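Local coordinates for protein ubiquitin-conjugating enzyme E2-21 kDa (Pichia angusta, PDB 5NL8) that probably catalyses the covalent attachment of ubiquitin to other proteins, including a peroxisomal import receptor, as part of peroxisome biogenesis, at residues Thr169-Lys172 with Asp173-Tyr177. Sequence-based numbering, arbitrary orientation.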
loop_
_atom_site.group_PDB
_atom_site.type_symbol
_atom_site.label_atom_id
_atom_site.label_comp_id
_atom_site.label_asym_id
_atom_site.label_seq_id
_atom_site.Cartn_x
_atom_site.Cartn_y
_atom_site.Cartn_z
ATOM N N THR A 169 2.384 7.522 21.338
ATOM C CA THR A 169 3.439 8.473 21.035
ATOM C C THR A 169 4.647 7.793 20.401
ATOM O O THR A 169 5.216 8.305 19.439
ATOM C CB THR A 169 3.886 9.231 22.297
ATOM O OG1 THR A 169 2.747 9.852 22.910
ATOM C CG2 THR A 169 4.915 10.296 21.947
ATOM N N ALA A 170 5.031 6.638 20.934
ATOM C CA ALA A 170 6.194 5.915 20.422
ATOM C C ALA A 170 5.927 5.380 19.014
ATOM O O ALA A 170 6.789 5.443 18.139
ATOM C CB ALA A 170 6.568 4.784 21.363
ATOM N N TYR A 171 4.723 4.853 18.824
ATOM C CA TYR A 171 4.222 4.406 17.528
ATOM C C TYR A 171 4.354 5.516 16.478
ATOM O O TYR A 171 5.057 5.369 15.459
ATOM C CB TYR A 171 2.761 3.978 17.694
ATOM C CG TYR A 171 2.136 3.196 16.563
ATOM C CD1 TYR A 171 1.566 3.841 15.476
ATOM C CD2 TYR A 171 2.066 1.809 16.613
ATOM C CE1 TYR A 171 0.971 3.128 14.451
ATOM C CE2 TYR A 171 1.474 1.086 15.594
ATOM C CZ TYR A 171 0.929 1.752 14.515
ATOM O OH TYR A 171 0.336 1.040 13.498
ATOM N N LYS A 172 3.685 6.633 16.760
ATOM C CA LYS A 172 3.709 7.806 15.892
ATOM C C LYS A 172 5.132 8.273 15.595
ATOM O O LYS A 172 5.475 8.544 14.445
ATOM C CB LYS A 172 2.914 8.954 16.524
ATOM C CG LYS A 172 1.403 8.849 16.368
ATOM C CD LYS A 172 0.699 9.952 17.154
ATOM C CE LYS A 172 -0.812 9.756 17.177
ATOM N NZ LYS A 172 -1.372 9.496 15.820
ATOM N N ASP A 173 5.951 8.368 16.639
ATOM C CA ASP A 173 7.333 8.825 16.505
ATOM C C ASP A 173 8.157 7.912 15.602
ATOM O O ASP A 173 8.981 8.382 14.818
ATOM C CB ASP A 173 8.000 8.926 17.876
ATOM C CG ASP A 173 7.534 10.132 18.663
ATOM O OD1 ASP A 173 8.062 10.356 19.773
ATOM O OD2 ASP A 173 6.646 10.860 18.171
ATOM N N LEU A 174 7.930 6.608 15.720
ATOM C CA LEU A 174 8.636 5.636 14.894
ATOM C C LEU A 174 8.252 5.807 13.420
ATOM O O LEU A 174 9.127 5.932 12.543
ATOM C CB LEU A 174 8.333 4.215 15.373
ATOM C CG LEU A 174 9.469 3.190 15.355
ATOM C CD1 LEU A 174 10.748 3.772 15.937
ATOM C CD2 LEU A 174 9.056 1.947 16.116
ATOM N N VAL A 175 6.945 5.833 13.151
ATOM C CA VAL A 175 6.472 6.013 11.775
ATOM C C VAL A 175 7.028 7.309 11.178
ATOM O O VAL A 175 7.554 7.315 10.060
ATOM C CB VAL A 175 4.932 6.023 11.693
ATOM C CG1 VAL A 175 4.478 6.203 10.260
ATOM C CG2 VAL A 175 4.360 4.730 12.264
ATOM N N HIS A 176 6.928 8.396 11.941
ATOM C CA HIS A 176 7.482 9.686 11.534
ATOM C C HIS A 176 8.975 9.584 11.220
ATOM O O HIS A 176 9.453 10.175 10.247
ATOM C CB HIS A 176 7.250 10.745 12.623
ATOM C CG HIS A 176 5.838 11.231 12.706
ATOM N ND1 HIS A 176 5.375 12.001 13.758
ATOM C CD2 HIS A 176 4.782 11.065 11.876
ATOM C CE1 HIS A 176 4.101 12.282 13.566
ATOM N NE2 HIS A 176 3.714 11.726 12.432
ATOM N N TYR A 177 9.706 8.834 12.041
ATOM C CA TYR A 177 11.138 8.636 11.819
ATOM C C TYR A 177 11.415 7.988 10.468
ATOM O O TYR A 177 12.244 8.475 9.687
ATOM C CB TYR A 177 11.748 7.785 12.932
ATOM C CG TYR A 177 13.195 7.397 12.687
ATOM C CD1 TYR A 177 14.220 8.326 12.832
ATOM C CD2 TYR A 177 13.534 6.101 12.317
ATOM C CE1 TYR A 177 15.543 7.975 12.613
ATOM C CE2 TYR A 177 14.857 5.740 12.096
ATOM C CZ TYR A 177 15.856 6.683 12.245
ATOM O OH TYR A 177 17.168 6.332 12.028
#
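Asp173 through His176 hydrogen-bond back to Thr169 through Lys172 in four consecutive i to i+4 steps, the regular backbone ladder of an alpha-helix. They belong to residues 169-177, which make up most of helix 168-181 from its second residue on, one of the C-terminal helices of the ubiquitin-conjugating (UBC) fold, away from the predicted active-site Cys121. The bond from Asp173 N to Thr169 O is 2.9 Å long. The third rung, Val175 N to Tyr171 O at 3.0 Å, is the straightest, with an N-H...O angle of 174°.

The apolar side-chain pair within this turn is Tyr171 and Val175, both buried. There CG2 of Val175 approaches the Tyr171 ring obliquely and lies 4.3 Å from its CE1. The valine is turned with CG1 anti to its backbone N (chi1 -180°), which leaves CG2 beside that nitrogen and 3.3 Å from Tyr171 O. Met159 of helix 157-164 packs against both residues, while Pro111 and Pro149 also touch the tyrosine and Phe58 meets the valine; this turn thereby joins the helix to its neighbour and to surrounding loops.

On the exposed side Asp173 and His176 turn back toward the preceding turn. Thr169 and Asp173 run side by side, the threonine methyl CG2 lying 3.8 Å from Asp173 OD1. The carboxylate also crowds the carbonyl of the preceding turn: OD2 is 3.2 Å from Thr169 O, a meeting of two acceptors that offers no bond and would probably disfavour a closer approach. His176 bends the same way, its CG set anti to its own carbonyl carbon (chi1 -74°), which brings the imidazole back over the preceding turn. Lys172 O, which already accepts the backbone N-H of His176, therefore lies over one face of the imidazole, 3.2 Å from CG and displaced toward the rim.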